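Long-range contacts in surface glycan binding protein B (Bacteroides ovatus, PDB 6E57), which binds mixed-linkage beta-glucan at the cell surface, probably capturing the polysaccharide for use by this gut bacterium: residues D133-E138 with G155-N160; E142-P147 with S239-E244; T150-G155 with E182-Y187; I164-N169 with Y187-G192; Y198-Q203 with D213-T218. All blocks are in the same frame, centred on the assembly; numbering follows the deposited sequence.

Contact 1 of 5, residues D133-E138 with G155-N160; sequences DPQSKE and GSNLQN. With NA (sodium ion), chain N; PO4 (phosphate ion), chain J.
Across from S156, the flat amide of Q135 is held by its edge. NE2 donates to D133 O at 2.9 Å, the acceptor lying only 13° out of the amide plane, and L130 O is a second partner. The aliphatic part of the same side chain does the touching: Q135 CG lies 3.9 Å from S156 CB. Behind it, two backbone bonds join the segments reciprocally, Q135 N to S156 O and S156 N to Q135 O, both 3.1 Å. G155 CA also approaches Q135 O at 3.3 Å as a CH...O contact, while L158 CD2 lies 3.4 Å from that same oxygen. P134 CG meets N160 CB at 4.0 Å, the two side chains crossing at about a right angle. D133, salt-bridged to R59, links this corner to the preceding, apparently separate, domain. The chemistry is mainly backbone-led: a short antiparallel pairing joins Q135 to the corner after strand 150-154, while the carbonyl O of G155, not used in that pairing, binds the sodium ion at 2.5 Å.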
# COMPACT_ATOMS: atom_id res chain seq x y z
N ASP A 133 10.75 4.56 -21.77
CA ASP A 133 9.38 5.10 -21.75
C ASP A 133 9.16 5.92 -20.48
O ASP A 133 9.63 5.55 -19.41
CB ASP A 133 8.32 4.00 -21.77
CG ASP A 133 8.09 3.34 -23.11
OD1 ASP A 133 8.81 3.69 -24.07
OD2 ASP A 133 7.20 2.47 -23.19
N PRO A 134 8.42 7.05 -20.56
CA PRO A 134 7.79 7.64 -19.38
C PRO A 134 6.80 6.62 -18.79
O PRO A 134 5.96 6.10 -19.51
CB PRO A 134 7.06 8.89 -19.90
CG PRO A 134 7.73 9.19 -21.23
CD PRO A 134 8.17 7.85 -21.77
N GLN A 135 6.95 6.34 -17.49
CA GLN A 135 6.20 5.29 -16.83
C GLN A 135 5.96 5.67 -15.37
O GLN A 135 6.71 6.47 -14.80
CB GLN A 135 6.94 3.96 -16.96
CG GLN A 135 8.32 3.95 -16.32
CD GLN A 135 9.17 2.84 -16.86
OE1 GLN A 135 9.41 1.83 -16.21
NE2 GLN A 135 9.63 3.01 -18.10
N SER A 136 4.91 5.10 -14.78
CA SER A 136 4.52 5.37 -13.41
C SER A 136 3.68 4.22 -12.87
O SER A 136 2.72 3.79 -13.51
CB SER A 136 3.78 6.68 -13.32
OG SER A 136 3.51 7.02 -11.97
N LYS A 137 4.07 3.72 -11.69
CA LYS A 137 3.26 2.83 -10.86
C LYS A 137 2.94 3.53 -9.54
O LYS A 137 3.51 4.58 -9.22
CB LYS A 137 3.99 1.52 -10.58
CG LYS A 137 4.45 0.75 -11.81
CD LYS A 137 4.80 -0.69 -11.52
CE LYS A 137 4.95 -1.52 -12.78
NZ LYS A 137 4.48 -2.91 -12.57
N GLU A 138 2.03 2.92 -8.78
CA GLU A 138 1.70 3.36 -7.44
C GLU A 138 2.79 2.86 -6.48
O GLU A 138 3.07 1.66 -6.44
CB GLU A 138 0.33 2.85 -7.01
CG GLU A 138 -0.08 3.31 -5.62
CD GLU A 138 -1.57 3.27 -5.34
OE1 GLU A 138 -2.21 2.23 -5.63
OE2 GLU A 138 -2.10 4.29 -4.85
N GLY A 155 7.76 7.44 -10.81
CA GLY A 155 8.15 6.49 -11.84
C GLY A 155 9.52 6.81 -12.41
O GLY A 155 10.46 7.07 -11.67
N SER A 156 9.60 6.79 -13.75
CA SER A 156 10.83 6.99 -14.50
C SER A 156 10.55 7.84 -15.75
O SER A 156 9.47 7.75 -16.34
CB SER A 156 11.47 5.68 -14.88
OG SER A 156 11.66 4.86 -13.74
N ASN A 157 11.54 8.66 -16.13
CA ASN A 157 11.55 9.45 -17.36
C ASN A 157 10.34 10.39 -17.42
O ASN A 157 9.91 10.78 -18.50
CB ASN A 157 11.60 8.53 -18.59
CG ASN A 157 12.74 7.53 -18.53
OD1 ASN A 157 12.51 6.33 -18.62
ND2 ASN A 157 13.95 8.02 -18.36
N LEU A 158 9.82 10.79 -16.25
CA LEU A 158 8.59 11.57 -16.18
C LEU A 158 8.86 13.04 -16.50
O LEU A 158 7.91 13.80 -16.68
CB LEU A 158 7.96 11.42 -14.79
CG LEU A 158 7.29 10.08 -14.50
CD1 LEU A 158 6.67 10.09 -13.11
CD2 LEU A 158 6.24 9.75 -15.55
N GLN A 159 10.14 13.44 -16.56
CA GLN A 159 10.51 14.80 -16.98
C GLN A 159 10.12 15.04 -18.45
O GLN A 159 10.06 16.18 -18.88
CB GLN A 159 12.01 15.06 -16.79
CG GLN A 159 12.92 14.17 -17.61
CD GLN A 159 13.64 13.16 -16.75
OE1 GLN A 159 13.03 12.24 -16.20
NE2 GLN A 159 14.95 13.33 -16.63
N ASN A 160 9.87 13.95 -19.20
CA ASN A 160 9.50 14.01 -20.61
C ASN A 160 8.04 14.46 -20.79
O ASN A 160 7.69 14.97 -21.85
CB ASN A 160 9.70 12.66 -21.30
CG ASN A 160 11.15 12.24 -21.38
OD1 ASN A 160 12.05 12.96 -20.95
ND2 ASN A 160 11.39 11.06 -21.94
NA NA N . 12.58 7.11 -10.30
P PO4 J . 13.78 9.76 -13.41
O1 PO4 J . 14.25 8.41 -13.89
O2 PO4 J . 14.65 10.84 -13.99
O3 PO4 J . 13.84 9.80 -11.90
O4 PO4 J . 12.35 9.99 -13.86

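Contact 2 of 5, residues E142-P147 with S239-E244; sequences ERIVSP and SGINLE
S146 and N242 supply the polar part of this contact, I241 the apolar part. S146 OG donates to N242 OD1 at 2.9 Å; the bond lies in the carbonyl plane with a C=O...donor angle of 116°, so a lone pair is used. The serine hydroxyl gets there because it stands opposite its own backbone N (chi1 174°). N242 ND2 donates to T218 O and A220 O, so both ends of the amide are engaged. Van der Waals contact comes from I241, whose CD1 rests 3.5 Å from I144 O and whose CG1 lies 4.0 Å from S146 CB. I144 CG2 adds a looser touch on I241 CB at 4.3 Å. Replacing N242 with a leucine would probably leave the S146 hydroxyl without its acceptor and the carbonyls of T218 and A220 without this donor. No backbone bond crosses, so strand 144-145 and the loop after strand 235-240, at an apparent domain junction, are joined between these segments by one side-chain hydrogen bond and the packing of I241.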
# COMPACT_ATOMS: atom_id res chain seq x y z
N GLU A 142 -0.63 7.41 -3.56
CA GLU A 142 -0.66 8.72 -4.24
C GLU A 142 -1.63 8.69 -5.44
O GLU A 142 -1.99 9.75 -5.96
CB GLU A 142 0.75 9.13 -4.68
CG GLU A 142 1.31 8.35 -5.85
CD GLU A 142 2.02 7.05 -5.52
OE1 GLU A 142 2.11 6.71 -4.32
OE2 GLU A 142 2.49 6.38 -6.47
N ARG A 143 -2.05 7.50 -5.87
CA ARG A 143 -2.99 7.34 -6.98
C ARG A 143 -4.43 7.63 -6.53
O ARG A 143 -5.33 7.66 -7.36
CB ARG A 143 -2.88 5.94 -7.59
CG ARG A 143 -2.14 5.90 -8.92
CD ARG A 143 -0.65 6.14 -8.81
NE ARG A 143 0.01 6.54 -10.05
CZ ARG A 143 -0.11 5.94 -11.23
NH1 ARG A 143 -1.26 5.40 -11.60
NH2 ARG A 143 0.91 5.91 -12.07
N ILE A 144 -4.65 7.84 -5.23
CA ILE A 144 -5.93 8.32 -4.72
C ILE A 144 -5.86 9.85 -4.65
O ILE A 144 -5.06 10.40 -3.89
CB ILE A 144 -6.27 7.67 -3.36
CG1 ILE A 144 -6.42 6.15 -3.50
CG2 ILE A 144 -7.52 8.29 -2.74
CD1 ILE A 144 -6.27 5.39 -2.20
N VAL A 145 -6.68 10.52 -5.46
CA VAL A 145 -6.58 11.96 -5.71
C VAL A 145 -7.95 12.60 -5.51
O VAL A 145 -8.97 11.92 -5.46
CB VAL A 145 -6.04 12.24 -7.13
CG1 VAL A 145 -4.69 11.57 -7.35
CG2 VAL A 145 -7.02 11.82 -8.21
N SER A 146 -7.95 13.94 -5.42
CA SER A 146 -9.14 14.73 -5.11
C SER A 146 -9.28 15.85 -6.14
O SER A 146 -8.29 16.50 -6.48
CB SER A 146 -9.05 15.27 -3.70
OG SER A 146 -10.13 16.15 -3.42
N PRO A 147 -10.50 16.11 -6.65
CA PRO A 147 -10.68 17.11 -7.71
C PRO A 147 -10.43 18.54 -7.19
O PRO A 147 -10.95 18.92 -6.14
CB PRO A 147 -12.15 16.92 -8.14
CG PRO A 147 -12.82 16.33 -6.92
CD PRO A 147 -11.76 15.48 -6.25
N SER A 239 -3.40 9.33 8.12
CA SER A 239 -3.13 9.82 6.76
C SER A 239 -4.27 9.44 5.81
O SER A 239 -4.71 8.29 5.81
CB SER A 239 -1.81 9.31 6.26
OG SER A 239 -0.74 9.84 7.02
N GLY A 240 -4.70 10.40 4.98
CA GLY A 240 -5.85 10.25 4.09
C GLY A 240 -5.80 11.24 2.94
O GLY A 240 -4.73 11.66 2.54
N ILE A 241 -6.98 11.60 2.41
CA ILE A 241 -7.07 12.39 1.18
C ILE A 241 -7.86 13.69 1.42
O ILE A 241 -7.41 14.75 0.98
CB ILE A 241 -7.63 11.56 0.01
CG1 ILE A 241 -7.78 12.39 -1.28
CG2 ILE A 241 -8.95 10.90 0.38
CD1 ILE A 241 -6.47 12.85 -1.87
N ASN A 242 -9.03 13.63 2.08
CA ASN A 242 -9.83 14.85 2.27
C ASN A 242 -10.13 15.03 3.76
O ASN A 242 -11.29 15.17 4.17
CB ASN A 242 -11.11 14.83 1.43
CG ASN A 242 -10.83 14.92 -0.06
OD1 ASN A 242 -10.10 15.81 -0.50
ND2 ASN A 242 -11.43 14.03 -0.84
N LEU A 243 -9.06 15.07 4.56
CA LEU A 243 -9.17 14.95 6.01
C LEU A 243 -9.46 16.30 6.67
O LEU A 243 -9.76 16.34 7.87
CB LEU A 243 -7.88 14.33 6.56
CG LEU A 243 -7.56 12.90 6.09
CD1 LEU A 243 -6.46 12.30 6.94
CD2 LEU A 243 -8.79 12.01 6.11
N GLU A 244 -9.40 17.40 5.90
CA GLU A 244 -9.71 18.74 6.44
C GLU A 244 -11.22 18.88 6.67
O GLU A 244 -11.65 19.70 7.48
CB GLU A 244 -9.14 19.84 5.54
CG GLU A 244 -10.02 20.21 4.35
CD GLU A 244 -9.90 19.30 3.14
OE1 GLU A 244 -9.34 18.19 3.28
OE2 GLU A 244 -10.38 19.69 2.06

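Contact 3 of 5, residues T150-G155 with E182-Y187. With NA (sodium ion), chain N; PO4 (phosphate ion), chain M; PO4 (phosphate ion), chain L.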
# COMPACT_ATOMS: atom_id res chain seq x y z
N THR A 150 -3.78 19.06 -5.94
CA THR A 150 -2.56 18.57 -6.56
C THR A 150 -2.38 17.09 -6.20
O THR A 150 -2.82 16.65 -5.13
CB THR A 150 -1.35 19.41 -6.13
OG1 THR A 150 -1.21 19.32 -4.71
CG2 THR A 150 -1.47 20.86 -6.52
N ALA A 151 -1.74 16.34 -7.11
CA ALA A 151 -1.43 14.92 -6.92
C ALA A 151 -0.02 14.64 -7.47
O ALA A 151 0.57 15.50 -8.12
CB ALA A 151 -2.47 14.07 -7.62
N ARG A 152 0.50 13.44 -7.19
CA ARG A 152 1.85 13.04 -7.57
C ARG A 152 1.83 11.73 -8.36
O ARG A 152 1.07 10.83 -8.05
CB ARG A 152 2.73 12.81 -6.34
CG ARG A 152 2.71 13.92 -5.31
CD ARG A 152 3.54 13.56 -4.11
NE ARG A 152 3.88 14.75 -3.34
CZ ARG A 152 4.91 14.83 -2.51
NH1 ARG A 152 5.64 13.76 -2.26
NH2 ARG A 152 5.20 15.98 -1.93
N LEU A 153 2.70 11.66 -9.37
CA LEU A 153 3.10 10.42 -10.02
C LEU A 153 4.59 10.18 -9.71
O LEU A 153 5.40 11.10 -9.84
CB LEU A 153 2.87 10.52 -11.53
CG LEU A 153 1.44 10.79 -11.97
CD1 LEU A 153 1.38 11.03 -13.47
CD2 LEU A 153 0.52 9.63 -11.60
N TYR A 154 4.91 8.96 -9.28
CA TYR A 154 6.28 8.46 -9.16
C TYR A 154 6.53 7.45 -10.29
O TYR A 154 5.63 6.70 -10.65
CB TYR A 154 6.51 7.79 -7.81
CG TYR A 154 6.47 8.72 -6.62
CD1 TYR A 154 7.57 9.49 -6.28
CD2 TYR A 154 5.34 8.81 -5.82
CE1 TYR A 154 7.55 10.34 -5.19
CE2 TYR A 154 5.30 9.66 -4.73
CZ TYR A 154 6.41 10.42 -4.41
OH TYR A 154 6.37 11.26 -3.33
N GLY A 155 7.76 7.44 -10.81
CA GLY A 155 8.15 6.49 -11.84
C GLY A 155 9.52 6.81 -12.41
O GLY A 155 10.46 7.07 -11.67
N GLU A 182 12.53 10.48 -3.62
CA GLU A 182 12.24 10.25 -5.03
C GLU A 182 11.57 11.49 -5.63
O GLU A 182 10.74 12.14 -4.98
CB GLU A 182 11.35 9.02 -5.22
CG GLU A 182 11.33 8.52 -6.65
CD GLU A 182 10.56 7.24 -6.92
OE1 GLU A 182 9.97 6.69 -5.97
OE2 GLU A 182 10.55 6.80 -8.09
N ASN A 183 11.96 11.82 -6.86
CA ASN A 183 11.35 12.87 -7.65
C ASN A 183 9.97 12.40 -8.11
O ASN A 183 9.71 11.20 -8.20
CB ASN A 183 12.20 13.26 -8.87
CG ASN A 183 13.59 13.74 -8.51
OD1 ASN A 183 13.88 14.02 -7.35
ND2 ASN A 183 14.45 13.84 -9.51
N TYR A 184 9.09 13.37 -8.41
CA TYR A 184 7.73 13.07 -8.78
C TYR A 184 7.21 14.11 -9.77
O TYR A 184 7.76 15.20 -9.88
CB TYR A 184 6.85 13.00 -7.53
CG TYR A 184 6.89 14.21 -6.64
CD1 TYR A 184 6.00 15.26 -6.82
CD2 TYR A 184 7.79 14.30 -5.60
CE1 TYR A 184 6.02 16.38 -6.00
CE2 TYR A 184 7.82 15.41 -4.77
CZ TYR A 184 6.93 16.45 -4.97
OH TYR A 184 6.96 17.56 -4.16
N LEU A 185 6.15 13.73 -10.50
CA LEU A 185 5.45 14.62 -11.40
C LEU A 185 4.20 15.14 -10.68
O LEU A 185 3.27 14.38 -10.40
CB LEU A 185 5.10 13.87 -12.68
CG LEU A 185 4.66 14.73 -13.86
CD1 LEU A 185 5.79 15.63 -14.35
CD2 LEU A 185 4.15 13.86 -15.00
N GLU A 186 4.22 16.44 -10.35
CA GLU A 186 3.11 17.12 -9.70
C GLU A 186 2.12 17.56 -10.79
O GLU A 186 2.54 18.04 -11.84
CB GLU A 186 3.63 18.30 -8.89
CG GLU A 186 2.72 18.73 -7.75
CD GLU A 186 3.37 19.67 -6.76
OE1 GLU A 186 3.83 20.76 -7.18
OE2 GLU A 186 3.43 19.31 -5.56
N TYR A 187 0.82 17.38 -10.53
CA TYR A 187 -0.23 17.77 -11.47
C TYR A 187 -1.51 18.07 -10.70
O TYR A 187 -1.74 17.51 -9.63
CB TYR A 187 -0.42 16.68 -12.53
CG TYR A 187 -1.02 15.39 -12.05
CD1 TYR A 187 -0.32 14.54 -11.19
CD2 TYR A 187 -2.28 14.98 -12.46
CE1 TYR A 187 -0.86 13.35 -10.75
CE2 TYR A 187 -2.83 13.79 -12.03
CZ TYR A 187 -2.12 12.97 -11.17
OH TYR A 187 -2.67 11.79 -10.74
NA NA N . 12.58 7.11 -10.30
P PO4 M . 15.24 10.00 -8.22
O1 PO4 M . 16.31 9.61 -9.22
O2 PO4 M . 15.33 9.11 -6.99
O3 PO4 M . 13.87 9.85 -8.84
O4 PO4 M . 15.46 11.44 -7.81
P PO4 L . 8.74 15.33 -0.37
O1 PO4 L . 9.26 13.96 -0.77
O2 PO4 L . 9.18 16.35 -1.40
O3 PO4 L . 9.31 15.71 0.98
O4 PO4 L . 7.23 15.28 -0.32
O HOH W 1 9.84 9.49 -10.31
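A151 and L153 present their side chains to Y187 on the buried face of an antiparallel strand pair. Y187 CE1 lies 3.6 Å from A151 CB and 3.7 Å from L153 CG, and the leucine crosses the tyrosine at about a right angle. L153 CB also meets L185 CB. Next outward comes the backbone, where A151 pairs with Y187 and L153 with L185, each pair through two hydrogen bonds, for example A151 N to Y187 O at 2.8 Å. The opposite face is polar and aromatic. The guanidinium of R152 lies flat on the Y184 ring, centres 3.9 Å apart and planes at 15°, a stacked cation-pi arrangement reached by a chain extended from CG to NE. Y184 in turn sets CB over the Y154 ring, 4.0 Å from its centroid, and directs its edge to that face with the planes at 63°. R152 NH1 donates to Y154 OH at 2.8 Å, while NH1 and NH2 both grip O4 of a phosphate, probably from the crystallisation liquor. With an alanine in place of Y184, the R152 guanidinium would probably lose its flat support and Y154 the ring edge directed at its face. In the fold, strand 184-188 is the middle of three, flanked by 150-154 and 175-177, and the apolar face packs on I164 of strand 163-166 and V145 of strand 144-145.

Contact 4 of 5, residues I164-N169 with Y187-G192; sequences ILLGGN and YTIPTG
I164 and L166 meet Y187 and I189 across the interior of a beta sandwich: strand 163-166 belongs to one sheet, strand 184-188 to the other, and no hydrogen bond joins the two segments. Following Y187 outward, CB lies 3.9 Å from I164 CD1 and CG 3.7 Å, with CD1 and CD2 flanking that methyl, CD2 the nearer at 3.9 Å. The same methyl sits over the ring face, 4.0 Å from the centroid and 25° off the normal, a CH-pi contact displaced toward the rim. The tyrosine CG stands between its backbone N and carbonyl carbon (chi1 69°), which sets the ring across the tip of I164. Farther out, CE2 meets L166 CD1 at 4.4 Å, the methyl lying at the ring edge near its plane, and OH reaches the side chain of V215. Beyond the ring, L166 and I189 cross at about a right angle. The strand then reverses through a type I' turn from L166 to N169, closed by L166 N to N169 O and N169 N to L166 O; G167 and G168 take its positive phi positions. This brings N169 alongside P190, the two sliding past each other in opposite directions with N169 CB 3.9 Å from P190 CG.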
# COMPACT_ATOMS: atom_id res chain seq x y z
N ILE A 164 -0.86 15.09 -19.13
CA ILE A 164 -1.50 13.88 -18.65
C ILE A 164 -2.97 13.93 -19.07
O ILE A 164 -3.62 14.96 -18.91
CB ILE A 164 -1.36 13.75 -17.12
CG1 ILE A 164 0.10 13.76 -16.67
CG2 ILE A 164 -2.09 12.50 -16.64
CD1 ILE A 164 0.28 13.97 -15.19
N LEU A 165 -3.47 12.81 -19.60
CA LEU A 165 -4.87 12.67 -20.00
C LEU A 165 -5.62 11.91 -18.90
O LEU A 165 -5.19 10.83 -18.48
CB LEU A 165 -4.95 11.93 -21.34
CG LEU A 165 -4.12 12.51 -22.48
CD1 LEU A 165 -4.34 11.73 -23.77
CD2 LEU A 165 -4.43 13.99 -22.70
N LEU A 166 -6.73 12.49 -18.44
CA LEU A 166 -7.54 11.94 -17.36
C LEU A 166 -9.02 12.17 -17.69
O LEU A 166 -9.51 13.30 -17.62
CB LEU A 166 -7.14 12.63 -16.05
CG LEU A 166 -7.49 11.88 -14.77
CD1 LEU A 166 -6.64 12.38 -13.61
CD2 LEU A 166 -8.97 12.01 -14.43
N GLY A 167 -9.70 11.08 -18.06
CA GLY A 167 -11.14 11.06 -18.30
C GLY A 167 -11.60 12.22 -19.17
O GLY A 167 -12.50 12.97 -18.78
N GLY A 168 -10.98 12.36 -20.34
CA GLY A 168 -11.38 13.35 -21.33
C GLY A 168 -10.66 14.68 -21.18
O GLY A 168 -10.49 15.40 -22.16
N ASN A 169 -10.25 15.02 -19.95
CA ASN A 169 -9.52 16.26 -19.68
C ASN A 169 -8.06 16.09 -20.12
O ASN A 169 -7.51 14.99 -20.08
CB ASN A 169 -9.60 16.67 -18.21
CG ASN A 169 -11.02 16.87 -17.73
OD1 ASN A 169 -11.82 15.93 -17.74
ND2 ASN A 169 -11.34 18.08 -17.30
N TYR A 187 0.82 17.38 -10.53
CA TYR A 187 -0.23 17.77 -11.47
C TYR A 187 -1.51 18.07 -10.70
O TYR A 187 -1.74 17.51 -9.63
CB TYR A 187 -0.42 16.68 -12.53
CG TYR A 187 -1.02 15.39 -12.05
CD1 TYR A 187 -0.32 14.54 -11.19
CD2 TYR A 187 -2.28 14.98 -12.46
CE1 TYR A 187 -0.86 13.35 -10.75
CE2 TYR A 187 -2.83 13.79 -12.03
CZ TYR A 187 -2.12 12.97 -11.17
OH TYR A 187 -2.67 11.79 -10.74
N THR A 188 -2.34 18.96 -11.25
CA THR A 188 -3.61 19.38 -10.66
C THR A 188 -4.76 18.61 -11.32
O THR A 188 -4.86 18.58 -12.54
CB THR A 188 -3.82 20.89 -10.80
OG1 THR A 188 -2.64 21.57 -10.39
CG2 THR A 188 -5.00 21.39 -9.99
N ILE A 189 -5.62 18.02 -10.49
CA ILE A 189 -6.84 17.36 -10.96
C ILE A 189 -7.87 18.44 -11.26
O ILE A 189 -8.13 19.30 -10.42
CB ILE A 189 -7.37 16.35 -9.92
CG1 ILE A 189 -6.30 15.36 -9.44
CG2 ILE A 189 -8.59 15.61 -10.47
CD1 ILE A 189 -5.75 14.45 -10.52
N PRO A 190 -8.49 18.46 -12.46
CA PRO A 190 -9.56 19.41 -12.75
C PRO A 190 -10.75 19.22 -11.80
O PRO A 190 -11.00 18.10 -11.36
CB PRO A 190 -9.97 19.11 -14.20
CG PRO A 190 -8.81 18.32 -14.78
CD PRO A 190 -8.19 17.58 -13.61
N THR A 191 -11.46 20.31 -11.50
CA THR A 191 -12.59 20.30 -10.56
C THR A 191 -13.78 19.55 -11.18
O THR A 191 -14.55 18.92 -10.46
CB THR A 191 -12.97 21.72 -10.14
OG1 THR A 191 -13.30 22.48 -11.31
CG2 THR A 191 -11.87 22.43 -9.38
N GLY A 192 -13.91 19.62 -12.51
CA GLY A 192 -15.04 19.06 -13.25
C GLY A 192 -15.14 17.54 -13.16
O GLY A 192 -16.24 16.99 -13.29

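Contact 5 of 5, residues Y198-Q203 with D213-T218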
# COMPACT_ATOMS: atom_id res chain seq x y z
N TYR A 198 -10.05 6.18 -13.17
CA TYR A 198 -9.66 6.55 -14.53
C TYR A 198 -8.29 5.96 -14.86
O TYR A 198 -7.41 5.95 -14.01
CB TYR A 198 -9.64 8.07 -14.69
CG TYR A 198 -10.94 8.77 -14.36
CD1 TYR A 198 -11.22 9.17 -13.06
CD2 TYR A 198 -11.88 9.04 -15.34
CE1 TYR A 198 -12.41 9.81 -12.75
CE2 TYR A 198 -13.07 9.68 -15.04
CZ TYR A 198 -13.34 10.07 -13.74
OH TYR A 198 -14.51 10.71 -13.44
N ARG A 199 -8.13 5.47 -16.10
CA ARG A 199 -6.83 5.04 -16.63
C ARG A 199 -6.15 6.24 -17.29
O ARG A 199 -6.66 6.79 -18.26
CB ARG A 199 -7.01 3.88 -17.62
CG ARG A 199 -5.70 3.27 -18.09
CD ARG A 199 -5.87 2.04 -18.96
NE ARG A 199 -6.37 0.89 -18.22
CZ ARG A 199 -5.64 0.14 -17.40
NH1 ARG A 199 -4.37 0.44 -17.17
NH2 ARG A 199 -6.18 -0.92 -16.82
N ILE A 200 -5.00 6.66 -16.74
CA ILE A 200 -4.30 7.87 -17.18
C ILE A 200 -3.27 7.50 -18.24
O ILE A 200 -2.80 6.37 -18.32
CB ILE A 200 -3.66 8.63 -16.00
CG1 ILE A 200 -2.69 7.76 -15.20
CG2 ILE A 200 -4.73 9.25 -15.11
CD1 ILE A 200 -1.63 8.55 -14.47
N VAL A 201 -2.91 8.51 -19.05
CA VAL A 201 -1.97 8.38 -20.15
C VAL A 201 -1.02 9.59 -20.11
O VAL A 201 -1.47 10.72 -19.92
CB VAL A 201 -2.73 8.29 -21.50
CG1 VAL A 201 -1.79 8.42 -22.69
CG2 VAL A 201 -3.55 7.02 -21.59
N LEU A 202 0.28 9.32 -20.26
CA LEU A 202 1.33 10.34 -20.29
C LEU A 202 1.63 10.69 -21.75
O LEU A 202 1.82 9.79 -22.56
CB LEU A 202 2.58 9.80 -19.60
CG LEU A 202 2.37 9.17 -18.23
CD1 LEU A 202 3.69 8.63 -17.69
CD2 LEU A 202 1.76 10.17 -17.26
N GLN A 203 1.69 11.99 -22.06
CA GLN A 203 1.89 12.47 -23.44
C GLN A 203 3.21 13.24 -23.55
O GLN A 203 3.54 14.04 -22.68
CB GLN A 203 0.70 13.33 -23.87
CG GLN A 203 0.84 13.92 -25.27
CD GLN A 203 -0.48 14.29 -25.89
OE1 GLN A 203 -1.35 13.44 -26.08
NE2 GLN A 203 -0.65 15.56 -26.21
N ASP A 213 -1.40 3.42 -15.80
CA ASP A 213 -2.30 2.67 -14.91
C ASP A 213 -3.38 3.61 -14.34
O ASP A 213 -3.68 4.64 -14.94
CB ASP A 213 -1.49 1.90 -13.87
CG ASP A 213 -1.32 0.43 -14.22
OD1 ASP A 213 -2.34 -0.20 -14.59
OD2 ASP A 213 -0.18 -0.07 -14.13
N MET A 214 -3.97 3.23 -13.20
CA MET A 214 -5.24 3.77 -12.70
C MET A 214 -5.00 4.89 -11.68
O MET A 214 -4.02 4.89 -10.94
CB MET A 214 -6.06 2.67 -12.03
CG MET A 214 -6.38 1.51 -12.95
SD MET A 214 -7.20 2.05 -14.47
CE MET A 214 -8.73 2.72 -13.81
N VAL A 215 -5.96 5.83 -11.65
CA VAL A 215 -6.10 6.86 -10.62
C VAL A 215 -7.53 6.78 -10.10
O VAL A 215 -8.45 6.47 -10.85
CB VAL A 215 -5.77 8.25 -11.19
CG1 VAL A 215 -6.47 9.37 -10.43
CG2 VAL A 215 -4.27 8.50 -11.23
N LYS A 216 -7.72 7.05 -8.80
CA LYS A 216 -9.03 7.04 -8.16
C LYS A 216 -9.35 8.45 -7.64
O LYS A 216 -8.65 8.97 -6.77
CB LYS A 216 -9.06 6.00 -7.03
CG LYS A 216 -10.21 6.16 -6.04
CD LYS A 216 -10.51 4.92 -5.24
CE LYS A 216 -11.46 5.20 -4.09
NZ LYS A 216 -12.31 4.03 -3.79
N VAL A 217 -10.43 9.03 -8.16
CA VAL A 217 -10.90 10.36 -7.82
C VAL A 217 -12.03 10.24 -6.80
O VAL A 217 -13.04 9.58 -7.07
CB VAL A 217 -11.37 11.12 -9.08
CG1 VAL A 217 -11.79 12.55 -8.76
CG2 VAL A 217 -10.31 11.10 -10.17
N THR A 218 -11.87 10.89 -5.64
CA THR A 218 -12.87 10.88 -4.57
C THR A 218 -12.94 12.26 -3.90
O THR A 218 -11.93 12.94 -3.75
CB THR A 218 -12.58 9.79 -3.53
OG1 THR A 218 -13.60 9.84 -2.53
CG2 THR A 218 -11.22 9.92 -2.88
O HOH W 2 -2.68 2.69 -18.82
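Y198 and V215 satisfy each other's backbone: Y198 N donates to V215 O and V215 N to Y198 O, both at 2.8 Å. I200 N to D213 O at 3.0 Å continues the antiparallel pairing, while M214 O accepts from R143 NH1. R199 and D213 run side by side in a weak salt bridge, NH1 to OD1 at 3.3 Å, their planes 50° apart. Each has stronger partners in what appears to be the preceding domain: R199 NH2 reaches D82 and T104 O, and D213 OD1 accepts from T104 N. Water 2 accepts from R199 NH1 and, weakly, from D213 N. M214 SD covers one guanidinium face, 3.8 Å above the plane, brought there by bends at chi2 and chi3. On the other side of the sheet, Y198 CE1 touches V217 CG2 at 3.6 Å and I200 CG2 meets V215 CG2; the Y198 hydroxyl is bonded to S194 O. In its sheet the hairpin lies between strand 163-166, beside 196-203, and strand 144-145, beside 209-217.

Contacts 2 and 4 are the more buried, contacts 1, 3 and 5 only partly so. Contacts 3 and 5 are strand pairings within the two opposed sheets of one domain, and contact 4 spans the gap between them, sharing Y187 with contact 3 and adjoining contact 5 through L165 N and V201 O. Accordingly contact 4 is almost wholly apolar, with no hydrogen bond between its segments, whereas the pairings combine backbone bonds with charged or aromatic outer faces. Contact 1 shares G155, and so the sodium ligand, with contact 3. Contacts 1 and 2 lie toward opposite neighbouring domains: backbone bonds dominate the first, side chains the second. R143 and S136 connect them by a probable hydrogen bond.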